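Local atomic coordinates of organic hydroperoxide resistance protein (Legionella pneumophila, PDB entry 6MJN), a protein that probably reduces organic hydroperoxides through redox-active cysteines and so protects the bacterium against peroxide stress. Residues S67-V72 / A107-L112; Q76-E81 / E118-K123; Y92-P95 / F99-G102. One frame throughout, in Å; residues are numbered along the deposited sequence. Where two conformers were deposited one is given.

Interaction 1 of 3, residues S67-V72 / A107-L112; sequences SAIRHV and AHITGL
Ile-69 meets Ala-107 and Ile-109 through apolar contacts alone, and each of its two branches takes one partner. With chi1 at -66°, CG1 stands beside the backbone N and CG2 anti to it. The second torsion, 178°, then straightens the CG1 branch and carries CD1 outward from the helix to within 3.9 Å of Ala-107 CB. The shorter branch turns to the other partner, Ile-69 CG2 lying 4.3 Å from Ile-109 CD1. Ile-109 does not aim its CB at the helix; it is its extended CG1 branch, chi2 177°, that brings the terminal methyl across. Ala-107 does point toward the helix, and its small methyl accepts the end of the longer isoleucine branch.

All three residues are buried, although the backbones stay well apart, the nearest pair of CA atoms being Ile-69 and Ala-107 at 9.0 Å. This is a helix laid against a sheet: the long helix 53-76, a feature of OsmC-like proteins, rests its inner side on the middle strand, 99-110, of a mixed three-stranded sheet. Met-85 of the neighbouring strand 82-93 also touches Ile-69 and Ala-107, while Ala-124 and Val-121 of helix 114-125 touch Ile-69 and Ile-109 respectively.

No hydrogen bond crosses from helix to strand; the backbone bonds of each side stay within its own helix or sheet. Within the helix, His-71 N donates to Ser-67 O at 2.8 Å and Val-72 N to Ala-68 O at 3.0 Å, whereas Ala-107 and Ile-109 have backbone bonds within the sheet, both of them to Ser-145. Arg-70 takes no part in the contact: its NH2 forms a salt bridge with Glu-66 on its own helix and a long, weak ion pair with Asp-82.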
loop_
_atom_site.group_PDB
_atom_site.type_symbol
_atom_site.label_atom_id
_atom_site.label_comp_id
_atom_site.label_asym_id
_atom_site.label_seq_id
_atom_site.Cartn_x
_atom_site.Cartn_y
_atom_site.Cartn_z
ATOM N N SER B 67 -10.765 9.432 -1.568
ATOM C CA SER B 67 -12.029 8.984 -1.001
ATOM C C SER B 67 -12.301 9.634 0.349
ATOM O O SER B 67 -13.448 9.970 0.662
ATOM C CB SER B 67 -12.024 7.460 -0.869
ATOM O OG SER B 67 -13.236 7.002 -0.317
ATOM N N ALA B 68 -11.267 9.810 1.173
ATOM C CA ALA B 68 -11.474 10.413 2.489
ATOM C C ALA B 68 -11.848 11.890 2.383
ATOM O O ALA B 68 -12.649 12.391 3.184
ATOM C CB ALA B 68 -10.226 10.244 3.351
ATOM N N ILE B 69 -11.254 12.604 1.421
ATOM C CA ILE B 69 -11.685 13.970 1.122
ATOM C C ILE B 69 -13.162 13.991 0.745
ATOM O O ILE B 69 -13.946 14.799 1.262
ATOM C CB ILE B 69 -10.824 14.580 0.000
ATOM C CG1 ILE B 69 -9.376 14.763 0.465
ATOM C CG2 ILE B 69 -11.442 15.908 -0.466
ATOM C CD1 ILE B 69 -8.427 15.326 -0.646
ATOM N N ARG B 70 -13.560 13.126 -0.191
ATOM C CA ARG B 70 -14.960 13.107 -0.603
ATOM C C ARG B 70 -15.871 12.756 0.569
ATOM O O ARG B 70 -16.966 13.314 0.699
ATOM C CB ARG B 70 -15.161 12.135 -1.769
ATOM C CG ARG B 70 -14.444 12.561 -3.037
ATOM C CD ARG B 70 -14.798 11.696 -4.235
ATOM N NE ARG B 70 -13.983 12.022 -5.404
ATOM C CZ ARG B 70 -14.338 12.884 -6.357
ATOM N NH1 ARG B 70 -15.504 13.519 -6.293
ATOM N NH2 ARG B 70 -13.521 13.110 -7.382
ATOM N N HIS B 71 -15.418 11.864 1.457
ATOM C CA HIS B 71 -16.261 11.448 2.578
ATOM C C HIS B 71 -16.457 12.587 3.578
ATOM O O HIS B 71 -17.582 12.865 4.009
ATOM C CB HIS B 71 -15.646 10.220 3.262
ATOM C CG HIS B 71 -16.308 9.858 4.557
ATOM N ND1 HIS B 71 -17.489 9.150 4.617
ATOM C CD2 HIS B 71 -15.959 10.111 5.842
ATOM C CE1 HIS B 71 -17.838 8.981 5.881
ATOM N NE2 HIS B 71 -16.930 9.561 6.644
ATOM N N VAL B 72 -15.367 13.252 3.967
ATOM C CA VAL B 72 -15.483 14.369 4.899
ATOM C C VAL B 72 -16.369 15.467 4.316
ATOM O O VAL B 72 -17.204 16.047 5.016
ATOM C CB VAL B 72 -14.084 14.904 5.262
ATOM C CG1 VAL B 72 -14.196 16.230 6.019
ATOM C CG2 VAL B 72 -13.337 13.886 6.088
ATOM N N ALA B 107 -3.329 17.572 -2.895
ATOM C CA ALA B 107 -4.725 17.538 -3.299
ATOM C C ALA B 107 -5.037 18.709 -4.225
ATOM O O ALA B 107 -4.560 19.826 -4.012
ATOM C CB ALA B 107 -5.636 17.564 -2.070
ATOM N N HIS B 108 -5.823 18.448 -5.269
ATOM C CA HIS B 108 -6.351 19.494 -6.144
ATOM C C HIS B 108 -7.867 19.489 -6.009
ATOM O O HIS B 108 -8.537 18.557 -6.464
ATOM C CB HIS B 108 -5.925 19.281 -7.596
ATOM C CG HIS B 108 -6.407 20.347 -8.536
ATOM N ND1 HIS B 108 -5.957 20.444 -9.835
ATOM C CD2 HIS B 108 -7.290 21.359 -8.367
ATOM C CE1 HIS B 108 -6.546 21.466 -10.428
ATOM N NE2 HIS B 108 -7.363 22.035 -9.560
ATOM N N ILE B 109 -8.407 20.552 -5.403
ATOM C CA ILE B 109 -9.812 20.637 -5.012
ATOM C C ILE B 109 -10.471 21.804 -5.744
ATOM O O ILE B 109 -9.922 22.908 -5.766
ATOM C CB ILE B 109 -9.928 20.811 -3.483
ATOM C CG1 ILE B 109 -9.433 19.556 -2.758
ATOM C CG2 ILE B 109 -11.346 21.131 -3.073
ATOM C CD1 ILE B 109 -9.443 19.674 -1.257
ATOM N N THR B 110 -11.623 21.550 -6.387
ATOM C CA THR B 110 -12.416 22.586 -7.036
ATOM C C THR B 110 -13.632 22.906 -6.174
ATOM O O THR B 110 -14.283 22.000 -5.650
ATOM C CB THR B 110 -12.893 22.138 -8.434
ATOM O OG1 THR B 110 -11.820 21.482 -9.124
ATOM C CG2 THR B 110 -13.375 23.325 -9.260
ATOM N N GLY B 111 -13.950 24.197 -6.047
ATOM C CA GLY B 111 -15.185 24.629 -5.416
ATOM C C GLY B 111 -15.030 25.264 -4.049
ATOM O O GLY B 111 -16.028 25.733 -3.489
ATOM N N LEU B 112 -13.822 25.296 -3.501
ATOM C CA LEU B 112 -13.549 25.864 -2.192
ATOM C C LEU B 112 -12.472 26.927 -2.317
ATOM O O LEU B 112 -11.669 26.909 -3.259
ATOM C CB LEU B 112 -13.072 24.791 -1.208
ATOM C CG LEU B 112 -14.016 23.616 -0.973
ATOM C CD1 LEU B 112 -13.361 22.650 0.005
ATOM C CD2 LEU B 112 -15.340 24.099 -0.454
#

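Interaction 2 of 3, residues Q76-E81 / E118-K123; sequences QKISLE and EALVAK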
loop_
_atom_site.group_PDB
_atom_site.type_symbol
_atom_site.label_atom_id
_atom_site.label_comp_id
_atom_site.label_asym_id
_atom_site.label_seq_id
_atom_site.Cartn_x
_atom_site.Cartn_y
_atom_site.Cartn_z
ATOM N N GLN B 76 -19.695 16.825 6.109
ATOM C CA GLN B 76 -19.720 18.221 6.524
ATOM C C GLN B 76 -20.621 19.083 5.652
ATOM O O GLN B 76 -20.757 20.282 5.929
ATOM C CB GLN B 76 -18.298 18.798 6.524
ATOM N N LYS B 77 -21.237 18.511 4.617
ATOM C CA LYS B 77 -22.060 19.268 3.676
ATOM C C LYS B 77 -21.247 20.405 3.059
ATOM O O LYS B 77 -21.691 21.553 2.971
ATOM C CB LYS B 77 -23.334 19.787 4.349
ATOM N N ILE B 78 -20.026 20.067 2.644
ATOM C CA ILE B 78 -19.089 21.002 2.026
ATOM C C ILE B 78 -19.252 20.916 0.516
ATOM O O ILE B 78 -19.372 19.818 -0.045
ATOM C CB ILE B 78 -17.640 20.691 2.457
ATOM C CG1 ILE B 78 -17.388 21.167 3.890
ATOM C CG2 ILE B 78 -16.632 21.311 1.505
ATOM C CD1 ILE B 78 -16.028 20.770 4.433
ATOM N N SER B 79 -19.240 22.076 -0.144
ATOM C CA SER B 79 -19.560 22.185 -1.571
ATOM C C SER B 79 -18.328 21.880 -2.429
ATOM O O SER B 79 -17.727 22.752 -3.063
ATOM C CB SER B 79 -20.126 23.568 -1.877
ATOM O OG SER B 79 -19.216 24.591 -1.509
ATOM N N LEU B 80 -17.974 20.593 -2.456
ATOM C CA LEU B 80 -16.914 20.095 -3.326
ATOM C C LEU B 80 -17.437 19.880 -4.731
ATOM O O LEU B 80 -18.410 19.149 -4.935
ATOM C CB LEU B 80 -16.359 18.767 -2.815
ATOM C CG LEU B 80 -15.205 18.802 -1.842
ATOM C CD1 LEU B 80 -14.322 17.588 -2.068
ATOM C CD2 LEU B 80 -14.451 20.073 -2.047
ATOM N N GLU B 81 -16.776 20.486 -5.708
ATOM C CA GLU B 81 -17.133 20.182 -7.085
ATOM C C GLU B 81 -16.327 18.997 -7.604
ATOM O O GLU B 81 -16.906 18.026 -8.100
ATOM C CB GLU B 81 -16.934 21.412 -7.978
ATOM C CG GLU B 81 -17.739 22.627 -7.552
ATOM C CD GLU B 81 -17.488 23.831 -8.443
ATOM O OE1 GLU B 81 -16.921 23.651 -9.542
ATOM O OE2 GLU B 81 -17.853 24.958 -8.045
ATOM N N GLU B 118 -7.682 23.687 2.685
ATOM C CA GLU B 118 -6.647 23.236 3.614
ATOM C C GLU B 118 -7.257 22.566 4.836
ATOM O O GLU B 118 -6.732 21.559 5.326
ATOM C CB GLU B 118 -5.746 24.404 4.017
ATOM C CG GLU B 118 -4.995 24.928 2.811
ATOM C CD GLU B 118 -4.083 26.088 3.073
ATOM O OE1 GLU B 118 -4.292 26.833 4.057
ATOM O OE2 GLU B 118 -3.161 26.261 2.252
ATOM N N ALA B 119 -8.369 23.104 5.342
ATOM C CA ALA B 119 -9.021 22.484 6.495
ATOM C C ALA B 119 -9.650 21.141 6.129
ATOM O O ALA B 119 -9.653 20.202 6.938
ATOM C CB ALA B 119 -10.073 23.432 7.070
ATOM N N LEU B 120 -10.220 21.040 4.927
ATOM C CA LEU B 120 -10.845 19.789 4.513
ATOM C C LEU B 120 -9.807 18.684 4.371
ATOM O O LEU B 120 -10.022 17.554 4.835
ATOM C CB LEU B 120 -11.601 20.012 3.200
ATOM C CG LEU B 120 -12.055 18.814 2.368
ATOM C CD1 LEU B 120 -12.910 17.850 3.174
ATOM C CD2 LEU B 120 -12.836 19.331 1.179
ATOM N N VAL B 121 -8.677 18.995 3.735
ATOM C CA VAL B 121 -7.606 18.017 3.570
ATOM C C VAL B 121 -7.077 17.572 4.924
ATOM O O VAL B 121 -6.806 16.382 5.138
ATOM C CB VAL B 121 -6.505 18.611 2.668
ATOM C CG1 VAL B 121 -5.173 17.846 2.816
ATOM C CG2 VAL B 121 -7.007 18.636 1.228
ATOM N N ALA B 122 -6.944 18.507 5.872
ATOM C CA ALA B 122 -6.467 18.133 7.202
ATOM C C ALA B 122 -7.399 17.125 7.863
ATOM O O ALA B 122 -6.938 16.181 8.517
ATOM C CB ALA B 122 -6.317 19.372 8.085
ATOM N N LYS B 123 -8.713 17.324 7.726
ATOM C CA LYS B 123 -9.671 16.388 8.308
ATOM C C LYS B 123 -9.618 15.040 7.609
ATOM O O LYS B 123 -9.726 13.993 8.262
ATOM C CB LYS B 123 -11.086 16.961 8.229
ATOM C CG LYS B 123 -11.340 18.162 9.106
ATOM C CD LYS B 123 -12.822 18.523 9.071
ATOM C CE LYS B 123 -13.099 19.903 9.654
ATOM N NZ LYS B 123 -12.592 20.967 8.760
#
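Leu-120 reaches out from its helix toward Leu-80 with CG anti to its own backbone N (chi1 165°), and a second torsion of 55° sets CD2 at the front. Leu-80 comes the other way, its chi2 of -147° lying well off a staggered position, and the two side chains meet tip to tip. The closest approach is 3.7 Å, between Leu-80 CD2 and Leu-120 CD2, but the Leu-120 methyl sits against the whole branched end of its partner: Leu-80 CG is 3.9 Å and Leu-80 CD1 4.0 Å from the same CD2. Ile-78 adds a looser, more peripheral touch, with its CG2 4.3 Å from Leu-120 CD2. One methyl thus receives both residues of the loop, and no hydrogen bond links the segments. Leu-112 packs on all three side chains, and Val-72 of the long helix also touches Leu-120.

Leu-80 N bonds to Ile-78 O at 2.9 Å across an inverse gamma turn centred on Ser-79. The contact thus belongs to the connection from helix 53-76 to strand 82-93, which leaves the helix through a Schellman motif, with Lys-77 at positive phi, and packs its apolar residues on helix 114-125.

Interaction 3 of 3, residues Y92-P95 / F99-G102; sequences YATP and FKLG
A beta hairpin formed by strands 82-93 and 99-110 closes here, at the end next to its turn. Tyr-92 and Lys-100 are an antiparallel hydrogen-bonded pair: Tyr-92 N donates to Lys-100 O at 2.8 Å, and Lys-100 N returns the bond to Tyr-92 O at 2.9 Å. Tyr-92 O also receives a CA-H...O contact from Phe-99 CA at 3.3 Å, beside the non-hydrogen-bonded pair of Ala-93 and Phe-99.

On the face shared by Tyr-92 and Lys-100, the lysine leaves its backbone with CG between N and the carbonyl carbon (chi1 73°), then runs extended past Tyr-92 CB, which Lys-100 CG approaches to 3.9 Å. The tyrosine ring swings along the opposing strand and brings its edge to the backbone of Gly-102, whose N lies in the ring plane, 3.8 Å from Tyr-92 CE1. Thr-94 lays CG2 over the Phe-99 backbone, 3.8 Å from Phe-99 C and 3.9 Å from Lys-100 CB, while its OG1 is hydrogen-bonded to Gly-98 N in the turn.

Deeper in the hairpin, Gly-102 continues the pairing with Ser-90; nearer the turn, Phe-99 packs on Leu-91. The second subunit adjoins this end of the strands: the backbone of Phe-99 is hydrogen-bonded to it, its Ala-11 touches Tyr-92, and its Pro-129 touches both Phe-99 and Leu-101.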
loop_
_atom_site.group_PDB
_atom_site.type_symbol
_atom_site.label_atom_id
_atom_site.label_comp_id
_atom_site.label_asym_id
_atom_site.label_seq_id
_atom_site.Cartn_x
_atom_site.Cartn_y
_atom_site.Cartn_z
ATOM N N TYR B 92 13.801 5.022 0.918
ATOM C CA TYR B 92 15.064 5.431 1.530
ATOM C C TYR B 92 15.698 4.254 2.263
ATOM O O TYR B 92 15.004 3.370 2.778
ATOM C CB TYR B 92 14.868 6.593 2.531
ATOM C CG TYR B 92 14.184 7.818 1.965
ATOM C CD1 TYR B 92 12.793 7.936 1.984
ATOM C CD2 TYR B 92 14.928 8.861 1.421
ATOM C CE1 TYR B 92 12.158 9.071 1.470
ATOM C CE2 TYR B 92 14.315 9.984 0.892
ATOM C CZ TYR B 92 12.926 10.086 0.923
ATOM O OH TYR B 92 12.297 11.200 0.410
ATOM N N ALA B 93 17.026 4.247 2.317
ATOM C CA ALA B 93 17.751 3.276 3.130
ATOM C C ALA B 93 17.802 3.754 4.578
ATOM O O ALA B 93 17.924 4.954 4.842
ATOM C CB ALA B 93 19.176 3.071 2.601
ATOM N N THR B 94 17.707 2.766 5.559
ATOM C CA THR B 94 17.804 3.121 6.974
ATOM C C THR B 94 19.184 2.794 7.550
ATOM O O THR B 94 19.862 1.864 7.095
ATOM C CB THR B 94 16.744 2.375 7.795
ATOM O OG1 THR B 94 17.080 0.983 7.856
ATOM C CG2 THR B 94 15.347 2.542 7.200
ATOM N N PRO B 95 19.618 3.533 8.578
ATOM C CA PRO B 95 20.864 3.164 9.271
ATOM C C PRO B 95 20.890 1.721 9.756
ATOM O O PRO B 95 21.977 1.156 9.918
ATOM C CB PRO B 95 20.911 4.147 10.449
ATOM C CG PRO B 95 20.138 5.335 9.979
ATOM C CD PRO B 95 19.072 4.820 9.047
ATOM N N PHE B 99 14.725 -0.600 4.980
ATOM C CA PHE B 99 14.209 0.381 4.040
ATOM C C PHE B 99 13.009 1.076 4.657
ATOM O O PHE B 99 12.306 0.493 5.486
ATOM C CB PHE B 99 13.816 -0.272 2.715
ATOM C CG PHE B 99 14.972 -0.914 2.005
ATOM C CD1 PHE B 99 15.824 -0.156 1.216
ATOM C CD2 PHE B 99 15.224 -2.271 2.149
ATOM C CE1 PHE B 99 16.904 -0.744 0.572
ATOM C CE2 PHE B 99 16.304 -2.863 1.505
ATOM C CZ PHE B 99 17.140 -2.096 0.719
ATOM N N LYS B 100 12.785 2.331 4.260
ATOM C CA LYS B 100 11.614 3.068 4.718
ATOM C C LYS B 100 11.026 3.892 3.582
ATOM O O LYS B 100 11.695 4.217 2.598
ATOM C CB LYS B 100 11.942 3.997 5.907
ATOM C CG LYS B 100 12.749 5.219 5.544
ATOM C CD LYS B 100 12.958 6.127 6.761
ATOM C CE LYS B 100 13.955 7.251 6.470
ATOM N NZ LYS B 100 14.116 8.191 7.621
ATOM N N LEU B 101 9.757 4.243 3.749
ATOM C CA LEU B 101 9.027 5.075 2.802
ATOM C C LEU B 101 8.888 6.501 3.336
ATOM O O LEU B 101 8.813 6.720 4.552
ATOM C CB LEU B 101 7.630 4.490 2.538
ATOM C CG LEU B 101 7.548 3.044 2.021
ATOM C CD1 LEU B 101 6.087 2.661 1.843
ATOM C CD2 LEU B 101 8.283 2.934 0.720
ATOM N N GLY B 102 8.886 7.467 2.408
ATOM C CA GLY B 102 8.399 8.810 2.676
ATOM C C GLY B 102 7.381 9.193 1.636
ATOM O O GLY B 102 7.368 8.663 0.518
#

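In the fold
Interactions 1 and 2 form one apolar region, their centres about 6 Å apart, in which helix 53-76, the loop after it, strand 99-110 and helix 114-125 come together. Ile-109 CG2 meets Leu-80 CD2 at 3.4 Å, and a probable hydrogen bond from Glu-81 N to Thr-110 O brings the loop up to the strand. Interaction 1 is buried, interaction 2 only partly so, yet both rely on methyl contacts. Interaction 3 uses strand 99-110 as well, but at its other end, its centre about 30 Å from that of interaction 1. At that surface site beside the second subunit, backbone hydrogen bonds between paired strands join the side-chain contacts, whereas no hydrogen bond crosses in the other two.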